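Local coordinates for glycosyl transferase (Staphylococcus aureus, PDB 5TZJ), which belongs to the family 2 glycosyl transferases and holds uridine-diphosphate-N-acetylglucosamine in a pocket of its N-terminal part, at residues M1-V7 with E32-V38; K60-L64 with V77-E83; G84-F89 with P153-T159. One frame throughout, in Å; residues are numbered along the deposited sequence.

Contact 1 (M1-V7 with E32-V38)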
loop_
_atom_site.group_PDB
_atom_site.type_symbol
_atom_site.label_atom_id
_atom_site.label_comp_id
_atom_site.label_asym_id
_atom_site.label_seq_id
_atom_site.Cartn_x
_atom_site.Cartn_y
_atom_site.Cartn_z
ATOM N N MET A 1 -3.554 -9.757 25.718
ATOM C CA MET A 1 -4.505 -9.024 24.888
ATOM C C MET A 1 -4.368 -9.422 23.420
ATOM O O MET A 1 -3.259 -9.469 22.891
ATOM C CB MET A 1 -4.296 -7.533 25.039
ATOM C CG MET A 1 -5.568 -6.771 24.814
ATOM S SD MET A 1 -5.501 -5.121 25.511
ATOM C CE MET A 1 -4.464 -5.355 26.963
ATOM N N LYS A 2 -5.505 -9.700 22.776
ATOM C CA LYS A 2 -5.471 -10.243 21.423
ATOM C C LYS A 2 -5.082 -9.176 20.410
ATOM O O LYS A 2 -4.157 -9.372 19.613
ATOM C CB LYS A 2 -6.818 -10.852 21.054
ATOM C CG LYS A 2 -6.742 -11.727 19.768
ATOM C CD LYS A 2 -5.772 -12.883 19.923
ATOM C CE LYS A 2 -6.346 -14.147 19.280
ATOM N NZ LYS A 2 -5.486 -15.339 19.500
ATOM N N PHE A 3 -5.761 -8.030 20.431
ATOM C CA PHE A 3 -5.590 -7.043 19.368
ATOM C C PHE A 3 -5.203 -5.682 19.923
ATOM O O PHE A 3 -5.592 -5.292 21.037
ATOM C CB PHE A 3 -6.877 -6.891 18.540
ATOM C CG PHE A 3 -7.292 -8.148 17.804
ATOM C CD1 PHE A 3 -6.669 -8.507 16.594
ATOM C CD2 PHE A 3 -8.321 -8.951 18.296
ATOM C CE1 PHE A 3 -7.057 -9.663 15.904
ATOM C CE2 PHE A 3 -8.728 -10.104 17.619
ATOM C CZ PHE A 3 -8.102 -10.472 16.436
ATOM N N SER A 4 -4.463 -4.925 19.125
ATOM C CA SER A 4 -4.351 -3.504 19.357
ATOM C C SER A 4 -4.861 -2.845 18.092
ATOM O O SER A 4 -4.307 -3.080 17.008
ATOM C CB SER A 4 -2.914 -3.080 19.669
ATOM O OG SER A 4 -2.387 -3.764 20.785
ATOM N N VAL A 5 -5.941 -2.078 18.215
ATOM C CA VAL A 5 -6.474 -1.328 17.080
ATOM C C VAL A 5 -5.786 0.033 17.043
ATOM O O VAL A 5 -5.937 0.836 17.977
ATOM C CB VAL A 5 -7.991 -1.170 17.203
ATOM C CG1 VAL A 5 -8.522 -0.420 15.985
ATOM C CG2 VAL A 5 -8.624 -2.560 17.373
ATOM N N ILE A 6 -5.036 0.308 15.981
ATOM C CA ILE A 6 -4.210 1.518 15.941
ATOM C C ILE A 6 -4.866 2.538 15.012
ATOM O O ILE A 6 -5.092 2.258 13.828
ATOM C CB ILE A 6 -2.768 1.186 15.518
ATOM C CG1 ILE A 6 -2.055 0.466 16.682
ATOM C CG2 ILE A 6 -2.027 2.462 15.024
ATOM C CD1 ILE A 6 -0.697 -0.110 16.347
ATOM N N VAL A 7 -5.118 3.736 15.537
ATOM C CA VAL A 7 -5.872 4.797 14.873
ATOM C C VAL A 7 -5.053 6.073 14.907
ATOM O O VAL A 7 -4.949 6.705 15.966
ATOM C CB VAL A 7 -7.225 5.049 15.570
ATOM C CG1 VAL A 7 -8.012 6.153 14.822
ATOM C CG2 VAL A 7 -8.017 3.747 15.677
ATOM N N GLU A 32 -10.181 -7.872 25.764
ATOM C CA GLU A 32 -9.234 -8.581 24.916
ATOM C C GLU A 32 -8.674 -7.718 23.795
ATOM O O GLU A 32 -7.909 -8.224 22.960
ATOM C CB GLU A 32 -9.885 -9.840 24.336
ATOM C CG GLU A 32 -9.881 -10.997 25.334
ATOM C CD GLU A 32 -8.465 -11.309 25.811
ATOM O OE1 GLU A 32 -8.215 -11.193 27.025
ATOM O OE2 GLU A 32 -7.592 -11.637 24.958
ATOM N N PHE A 33 -9.050 -6.448 23.726
ATOM C CA PHE A 33 -8.395 -5.576 22.760
ATOM C C PHE A 33 -8.248 -4.199 23.383
ATOM O O PHE A 33 -8.806 -3.899 24.450
ATOM C CB PHE A 33 -9.125 -5.533 21.396
ATOM C CG PHE A 33 -10.464 -4.822 21.394
ATOM C CD1 PHE A 33 -11.614 -5.482 21.784
ATOM C CD2 PHE A 33 -10.584 -3.516 20.960
ATOM C CE1 PHE A 33 -12.846 -4.841 21.757
ATOM C CE2 PHE A 33 -11.820 -2.875 20.923
ATOM C CZ PHE A 33 -12.950 -3.548 21.317
ATOM N N GLU A 34 -7.408 -3.397 22.746
ATOM C CA GLU A 34 -7.153 -2.036 23.153
ATOM C C GLU A 34 -7.209 -1.183 21.899
ATOM O O GLU A 34 -7.012 -1.696 20.790
ATOM C CB GLU A 34 -5.783 -1.893 23.828
ATOM C CG GLU A 34 -4.584 -2.014 22.874
ATOM C CD GLU A 34 -3.262 -1.877 23.607
ATOM O OE1 GLU A 34 -3.289 -1.560 24.815
ATOM O OE2 GLU A 34 -2.194 -2.094 22.999
ATOM N N VAL A 35 -7.521 0.102 22.075
ATOM C CA VAL A 35 -7.592 1.042 20.972
ATOM C C VAL A 35 -6.525 2.077 21.239
ATOM O O VAL A 35 -6.580 2.761 22.267
ATOM C CB VAL A 35 -8.982 1.694 20.854
ATOM C CG1 VAL A 35 -9.031 2.673 19.634
ATOM C CG2 VAL A 35 -10.049 0.656 20.783
ATOM N N VAL A 36 -5.546 2.174 20.347
ATOM C CA VAL A 36 -4.399 3.048 20.537
ATOM C C VAL A 36 -4.555 4.197 19.566
ATOM O O VAL A 36 -4.374 4.037 18.348
ATOM C CB VAL A 36 -3.063 2.328 20.329
ATOM C CG1 VAL A 36 -1.892 3.263 20.730
ATOM C CG2 VAL A 36 -3.052 0.999 21.090
ATOM N N VAL A 37 -4.905 5.346 20.111
ATOM C CA VAL A 37 -5.174 6.547 19.347
ATOM C C VAL A 37 -3.979 7.459 19.531
ATOM O O VAL A 37 -3.670 7.858 20.673
ATOM C CB VAL A 37 -6.476 7.231 19.814
ATOM C CG1 VAL A 37 -6.678 8.583 19.052
ATOM C CG2 VAL A 37 -7.673 6.293 19.615
ATOM N N VAL A 38 -3.318 7.802 18.420
ATOM C CA VAL A 38 -2.282 8.817 18.434
ATOM C C VAL A 38 -2.731 9.981 17.560
ATOM O O VAL A 38 -2.935 9.835 16.348
ATOM C CB VAL A 38 -0.927 8.274 17.979
ATOM C CG1 VAL A 38 0.145 9.418 18.064
ATOM C CG2 VAL A 38 -0.564 7.118 18.844
HETATM O O HOH W 1 -5.883 -9.728 27.928
#
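From Phe3 with Phe33 to Val7 with Val37, two parallel strands run in register with their axes 4.6 Å apart, and a ladder of backbone hydrogen bonds joins them, among them Val36 N to Val5 O at 2.7 Å and Val5 N to Glu34 O at 2.8 Å. At the N-terminal end the rungs become less regular: Glu32 O takes both Lys2 N and, weakly, Phe3 N. The main polar side-chain link is Ser4 OG donating to Glu34 OE2 over 2.8 Å, on the anti side of the carboxylate and 23° out of its plane. Glu34 reaches it with CG lodged between its own backbone N and carbonyl carbon (chi1 72°) and the rest of the chain extended. The two oxygens of this buried carboxylate are held separately, OE1 in a salt bridge to Lys60 and OE2 also by Glu83 N, while Ser4 OG accepts from Gly84 N. Met1 lays SD 3.7 Å from Glu34 CB, the two chains crossing at about a right angle. On the sheet face of Phe3, Val5 and Val7, Phe3 CB meets Phe33 CB at 3.9 Å, and Val5 CG2 approaches Phe33 CD2 obliquely, 4.2 Å away. The pair is the parallel core of a beta-alpha-beta unit completed by helix 16-24. Helix 100-111 covers Phe3 and Phe33, helix 72-81 packs on Ile6 and Val36, and strand 86-89 flanks strand 3-9.

Contact 2 (K60-L64 with V77-E83)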
loop_
_atom_site.group_PDB
_atom_site.type_symbol
_atom_site.label_atom_id
_atom_site.label_comp_id
_atom_site.label_asym_id
_atom_site.label_seq_id
_atom_site.Cartn_x
_atom_site.Cartn_y
_atom_site.Cartn_z
ATOM N N LYS A 60 -6.017 3.914 24.832
ATOM C CA LYS A 60 -4.754 4.615 25.021
ATOM C C LYS A 60 -4.744 5.820 24.086
ATOM O O LYS A 60 -4.868 5.656 22.867
ATOM C CB LYS A 60 -3.553 3.705 24.722
ATOM C CG LYS A 60 -3.263 2.637 25.744
ATOM C CD LYS A 60 -2.095 1.779 25.253
ATOM C CE LYS A 60 -1.730 0.702 26.274
ATOM N NZ LYS A 60 -1.008 -0.448 25.633
ATOM N N VAL A 61 -4.590 7.019 24.646
ATOM C CA VAL A 61 -4.569 8.267 23.877
ATOM C C VAL A 61 -3.253 8.989 24.132
ATOM O O VAL A 61 -2.842 9.175 25.287
ATOM C CB VAL A 61 -5.737 9.217 24.256
ATOM C CG1 VAL A 61 -5.687 10.524 23.462
ATOM C CG2 VAL A 61 -7.029 8.582 24.021
ATOM N N SER A 62 -2.632 9.467 23.061
ATOM C CA SER A 62 -1.589 10.453 23.236
ATOM C C SER A 62 -1.637 11.369 22.026
ATOM O O SER A 62 -2.366 11.113 21.056
ATOM C CB SER A 62 -0.224 9.795 23.402
ATOM O OG SER A 62 0.113 9.097 22.222
ATOM N N GLN A 63 -0.876 12.461 22.099
ATOM C CA GLN A 63 -0.914 13.457 21.044
ATOM C C GLN A 63 0.485 13.983 20.794
ATOM O O GLN A 63 1.194 14.334 21.745
ATOM C CB GLN A 63 -1.858 14.613 21.420
ATOM C CG GLN A 63 -1.863 15.792 20.446
ATOM C CD GLN A 63 -2.769 16.915 20.935
ATOM O OE1 GLN A 63 -2.472 17.576 21.942
ATOM N NE2 GLN A 63 -3.887 17.133 20.240
ATOM N N LEU A 64 0.870 14.044 19.517
ATOM C CA LEU A 64 2.157 14.610 19.150
ATOM C C LEU A 64 2.105 16.129 19.255
ATOM O O LEU A 64 1.086 16.763 18.961
ATOM C CB LEU A 64 2.546 14.215 17.725
ATOM C CG LEU A 64 2.444 12.721 17.394
ATOM C CD1 LEU A 64 2.995 12.450 15.973
ATOM C CD2 LEU A 64 3.195 11.896 18.457
ATOM N N VAL A 77 4.325 5.574 16.659
ATOM C CA VAL A 77 4.201 5.813 18.100
ATOM C C VAL A 77 3.223 4.830 18.707
ATOM O O VAL A 77 3.487 4.230 19.766
ATOM C CB VAL A 77 3.759 7.270 18.351
ATOM C CG1 VAL A 77 3.502 7.524 19.860
ATOM C CG2 VAL A 77 4.745 8.245 17.707
ATOM N N ALA A 78 2.094 4.603 18.014
ATOM C CA ALA A 78 1.095 3.665 18.513
ATOM C C ALA A 78 1.632 2.243 18.516
ATOM O O ALA A 78 1.334 1.462 19.434
ATOM C CB ALA A 78 -0.175 3.719 17.653
ATOM N N LEU A 79 2.360 1.861 17.457
ATOM C CA LEU A 79 2.848 0.485 17.377
ATOM C C LEU A 79 3.771 0.162 18.553
ATOM O O LEU A 79 3.676 -0.924 19.154
ATOM C CB LEU A 79 3.544 0.266 16.025
ATOM C CG LEU A 79 4.033 -1.152 15.690
ATOM C CD1 LEU A 79 2.926 -2.183 15.891
ATOM C CD2 LEU A 79 4.609 -1.187 14.234
ATOM N N LYS A 80 4.610 1.128 18.950
ATOM C CA LYS A 80 5.474 0.928 20.112
ATOM C C LYS A 80 4.669 0.745 21.400
ATOM O O LYS A 80 5.026 -0.093 22.233
ATOM C CB LYS A 80 6.456 2.092 20.238
ATOM C CG LYS A 80 7.715 1.894 19.392
ATOM C CD LYS A 80 8.096 3.143 18.597
ATOM C CE LYS A 80 9.256 2.851 17.625
ATOM N NZ LYS A 80 9.287 3.741 16.412
ATOM N N GLN A 81 3.579 1.512 21.582
ATOM C CA GLN A 81 2.739 1.395 22.781
ATOM C C GLN A 81 1.913 0.125 22.788
ATOM O O GLN A 81 1.485 -0.323 23.853
ATOM C CB GLN A 81 1.783 2.592 22.903
ATOM C CG GLN A 81 2.456 3.959 23.111
ATOM C CD GLN A 81 1.521 5.153 22.848
ATOM O OE1 GLN A 81 0.412 4.992 22.347
ATOM N NE2 GLN A 81 1.988 6.360 23.185
ATOM N N ALA A 82 1.684 -0.459 21.618
ATOM C CA ALA A 82 0.745 -1.559 21.462
ATOM C C ALA A 82 1.195 -2.806 22.213
ATOM O O ALA A 82 2.345 -3.243 22.093
ATOM C CB ALA A 82 0.589 -1.865 19.972
ATOM N N GLU A 83 0.253 -3.408 22.941
ATOM C CA GLU A 83 0.485 -4.629 23.687
ATOM C C GLU A 83 -0.276 -5.836 23.145
ATOM O O GLU A 83 -0.089 -6.938 23.666
ATOM C CB GLU A 83 0.118 -4.405 25.158
ATOM C CG GLU A 83 1.149 -3.592 25.915
ATOM C CD GLU A 83 0.816 -3.450 27.399
ATOM O OE1 GLU A 83 -0.021 -2.577 27.739
ATOM O OE2 GLU A 83 1.385 -4.220 28.213
HETATM O O HOH W 2 -1.518 6.600 22.573
#
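Strand 60-63 and helix 77-81 run in roughly opposed directions, at 143°, with axes 10.4 Å apart, so the backbones do not meet, and the gap is crossed by side chains and a water. Lys60 makes the longest reach: its chain is extended beyond CG and carries NZ to the C-terminal end of the helix. There NZ donates to Gln81 O at 3.1 Å, coming from above the carbonyl plane, 36° out of it, and forms a salt bridge with Glu83 OE1 at 3.2 Å through the anti lone pair of that oxygen. The Lys60 and Glu83 chains cross at about a right angle. With Glu34 as its other partner, the ammonium sits between two carboxylates and a backbone carbonyl at the helix C terminus, which probably stabilises its positive charge. Farther along the strand, a water lies between Ser62 OG and Gln81 OE1, though its distance to the amide oxygen is suspiciously short and the detail doubtful. Leu64 closes the apolar end, its CD2 4.0 Å from Val77 CG2, the two side chains pointing in opposite senses where they pass. Strand 33-39 pairs with strand 59-63, and Ala78 and Gln81 pack on its Val36; on the other face of strand 59-63, helix 46-51 packs against Val61.

Contact 3 (G84-F89 with P153-T159)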
loop_
_atom_site.group_PDB
_atom_site.type_symbol
_atom_site.label_atom_id
_atom_site.label_comp_id
_atom_site.label_asym_id
_atom_site.label_seq_id
_atom_site.Cartn_x
_atom_site.Cartn_y
_atom_site.Cartn_z
ATOM N N GLY A 84 -1.130 -5.671 22.126
ATOM C CA GLY A 84 -1.880 -6.807 21.616
ATOM C C GLY A 84 -1.001 -7.798 20.873
ATOM O O GLY A 84 0.066 -7.453 20.365
ATOM N N GLU A 85 -1.442 -9.071 20.829
ATOM C CA GLU A 85 -0.671 -10.077 20.089
ATOM C C GLU A 85 -0.636 -9.757 18.587
ATOM O O GLU A 85 0.345 -10.079 17.904
ATOM C CB GLU A 85 -1.231 -11.478 20.330
ATOM C CG GLU A 85 -0.286 -12.604 19.881
ATOM C CD GLU A 85 -0.770 -14.009 20.242
ATOM O OE1 GLU A 85 -1.995 -14.273 20.184
ATOM O OE2 GLU A 85 0.091 -14.854 20.585
ATOM N N PHE A 86 -1.684 -9.099 18.088
ATOM C CA PHE A 86 -1.846 -8.671 16.710
ATOM C C PHE A 86 -2.208 -7.196 16.681
ATOM O O PHE A 86 -2.843 -6.703 17.617
ATOM C CB PHE A 86 -2.953 -9.496 16.059
ATOM C CG PHE A 86 -2.541 -10.911 15.782
ATOM C CD1 PHE A 86 -2.720 -11.902 16.729
ATOM C CD2 PHE A 86 -1.931 -11.230 14.588
ATOM C CE1 PHE A 86 -2.307 -13.187 16.476
ATOM C CE2 PHE A 86 -1.518 -12.510 14.330
ATOM C CZ PHE A 86 -1.707 -13.489 15.275
ATOM N N VAL A 87 -1.849 -6.495 15.592
ATOM C CA VAL A 87 -2.349 -5.143 15.403
ATOM C C VAL A 87 -3.276 -5.072 14.198
ATOM O O VAL A 87 -3.130 -5.795 13.197
ATOM C CB VAL A 87 -1.237 -4.081 15.282
ATOM C CG1 VAL A 87 -0.377 -4.051 16.563
ATOM C CG2 VAL A 87 -0.377 -4.299 14.061
ATOM N N LEU A 88 -4.240 -4.155 14.301
ATOM C CA LEU A 88 -5.102 -3.772 13.188
ATOM C C LEU A 88 -5.045 -2.263 13.063
ATOM O O LEU A 88 -5.333 -1.556 14.032
ATOM C CB LEU A 88 -6.544 -4.210 13.413
ATOM C CG LEU A 88 -7.586 -3.639 12.448
ATOM C CD1 LEU A 88 -7.349 -4.064 10.990
ATOM C CD2 LEU A 88 -9.005 -4.086 12.946
ATOM N N PHE A 89 -4.679 -1.777 11.882
ATOM C CA PHE A 89 -4.665 -0.350 11.604
ATOM C C PHE A 89 -5.993 0.069 10.979
ATOM O O PHE A 89 -6.410 -0.477 9.956
ATOM C CB PHE A 89 -3.512 0.020 10.662
ATOM C CG PHE A 89 -2.155 -0.294 11.212
ATOM C CD1 PHE A 89 -1.488 0.628 12.070
ATOM C CD2 PHE A 89 -1.561 -1.509 10.951
ATOM C CE1 PHE A 89 -0.231 0.327 12.586
ATOM C CE2 PHE A 89 -0.297 -1.814 11.456
ATOM C CZ PHE A 89 0.367 -0.895 12.279
ATOM N N PRO A 153 -2.328 -0.345 4.955
ATOM C CA PRO A 153 -2.055 -0.994 6.241
ATOM C C PRO A 153 -3.307 -1.510 6.948
ATOM O O PRO A 153 -3.218 -1.944 8.113
ATOM C CB PRO A 153 -1.383 0.141 7.034
ATOM C CG PRO A 153 -2.053 1.391 6.533
ATOM C CD PRO A 153 -2.311 1.130 5.048
ATOM N N THR A 154 -4.461 -1.482 6.273
ATOM C CA THR A 154 -5.772 -1.795 6.879
ATOM C C THR A 154 -6.001 -3.309 6.907
ATOM O O THR A 154 -6.953 -3.843 6.332
ATOM C CB THR A 154 -6.866 -1.104 6.078
ATOM O OG1 THR A 154 -6.779 -1.563 4.707
ATOM C CG2 THR A 154 -6.642 0.397 6.111
ATOM N N LYS A 155 -5.053 -3.981 7.561
ATOM C CA LYS A 155 -4.942 -5.425 7.675
ATOM C C LYS A 155 -4.539 -5.736 9.111
ATOM O O LYS A 155 -4.217 -4.841 9.904
ATOM C CB LYS A 155 -3.900 -5.990 6.696
ATOM C CG LYS A 155 -4.105 -5.521 5.218
ATOM C CD LYS A 155 -2.859 -5.802 4.362
ATOM C CE LYS A 155 -3.165 -5.649 2.839
ATOM N NZ LYS A 155 -3.605 -4.276 2.525
ATOM N N ILE A 156 -4.536 -7.023 9.434
ATOM C CA ILE A 156 -4.111 -7.500 10.735
ATOM C C ILE A 156 -2.712 -8.082 10.606
ATOM O O ILE A 156 -2.450 -8.945 9.732
ATOM C CB ILE A 156 -5.115 -8.531 11.280
ATOM C CG1 ILE A 156 -6.465 -7.833 11.483
ATOM C CG2 ILE A 156 -4.623 -9.175 12.605
ATOM C CD1 ILE A 156 -7.549 -8.763 12.041
ATOM N N TYR A 157 -1.810 -7.632 11.497
ATOM C CA TYR A 157 -0.414 -8.059 11.482
ATOM C C TYR A 157 -0.022 -8.590 12.849
ATOM O O TYR A 157 -0.373 -7.992 13.870
ATOM C CB TYR A 157 0.523 -6.947 11.147
ATOM C CG TYR A 157 0.204 -6.154 9.897
ATOM C CD1 TYR A 157 1.002 -6.306 8.763
ATOM C CD2 TYR A 157 -0.861 -5.241 9.846
ATOM C CE1 TYR A 157 0.758 -5.581 7.619
ATOM C CE2 TYR A 157 -1.115 -4.497 8.680
ATOM C CZ TYR A 157 -0.285 -4.665 7.582
ATOM O OH TYR A 157 -0.474 -3.957 6.412
ATOM N N ARG A 158 0.742 -9.691 12.873
ATOM C CA ARG A 158 1.241 -10.178 14.152
ATOM C C ARG A 158 2.229 -9.160 14.700
ATOM O O ARG A 158 3.144 -8.740 13.983
ATOM C CB ARG A 158 1.914 -11.538 14.008
ATOM C CG ARG A 158 2.361 -12.150 15.364
ATOM C CD ARG A 158 3.097 -13.462 15.102
ATOM N NE ARG A 158 2.209 -14.446 14.485
ATOM C CZ ARG A 158 1.402 -15.261 15.180
ATOM N NH1 ARG A 158 1.370 -15.193 16.510
ATOM N NH2 ARG A 158 0.617 -16.134 14.547
ATOM N N THR A 159 2.041 -8.758 15.965
ATOM C CA THR A 159 2.850 -7.666 16.505
ATOM C C THR A 159 4.339 -8.027 16.518
ATOM O O THR A 159 5.190 -7.205 16.149
ATOM C CB THR A 159 2.337 -7.288 17.905
ATOM O OG1 THR A 159 0.934 -6.986 17.822
ATOM C CG2 THR A 159 3.102 -6.069 18.477
#
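Phe86 lies against three successive residues of the strand opposite. Its CB is 3.8 Å from Ile156 CG2 and also close to Tyr157 O; CD2 comes within 3.4 Å of Arg158 CA; CE2 touches Arg158 CB at 3.6 Å; and CZ ends over the centre of the Arg158 guanidinium, 3.6 Å from its CZ, with the two planes 58° apart. A bend at chi3 (-63°) turns the guanidinium so that one face receives Phe86 CZ, and a salt bridge from NE to Asp114 holds the group. Backbone bonds set this antiparallel register: Val87 and Tyr157 form a hydrogen-bonded pair, with Val87 N to Tyr157 O at 2.7 Å, whereas Phe86 with Arg158 and Leu88 with Ile156 are non-hydrogen-bonded. Thr159 extends the link past the strand, its N bound to Glu85 O and its OG1 to Gly84 O at 2.7 Å. Toward the C-terminal end of strand 86-89, Phe89 CD2 meets Tyr157 CE2 at 3.8 Å, and Pro153 O approaches the edge of the Phe89 ring; Pro153 also touches the bound uridine-diphosphate-N-acetylglucosamine. Strand 86-89 is thus held between strands 3-9 and 156-158, the latter paired antiparallel with strand 115-122. Helix 100-111 covers Phe86, Leu88 and Ile156, while helix 177-188 packs on Tyr157.

Overall arrangement
From the N terminus, contact 1 closes first, bringing 32-38 back beside 1-7 through helix 16-24. Contact 2 then closes a shorter loop, from 60-64 to 77-83, and contact 3 opens at the very next residue, Gly84, to close far later at 153-159. The three loops follow in series, none enclosing or crossing another. In space they adjoin: strand 33-39 pairs with 59-63, and strand 3-9 with 86-89, so contacts 1, 2 and 3 together span the sheet from strand 59-63 to strand 156-158. Helix 72-81 packs across it, and Leu79 and Ala82 of contact 2 meet Val87 of contact 3. All lie within the family 2 glycosyl transferase range.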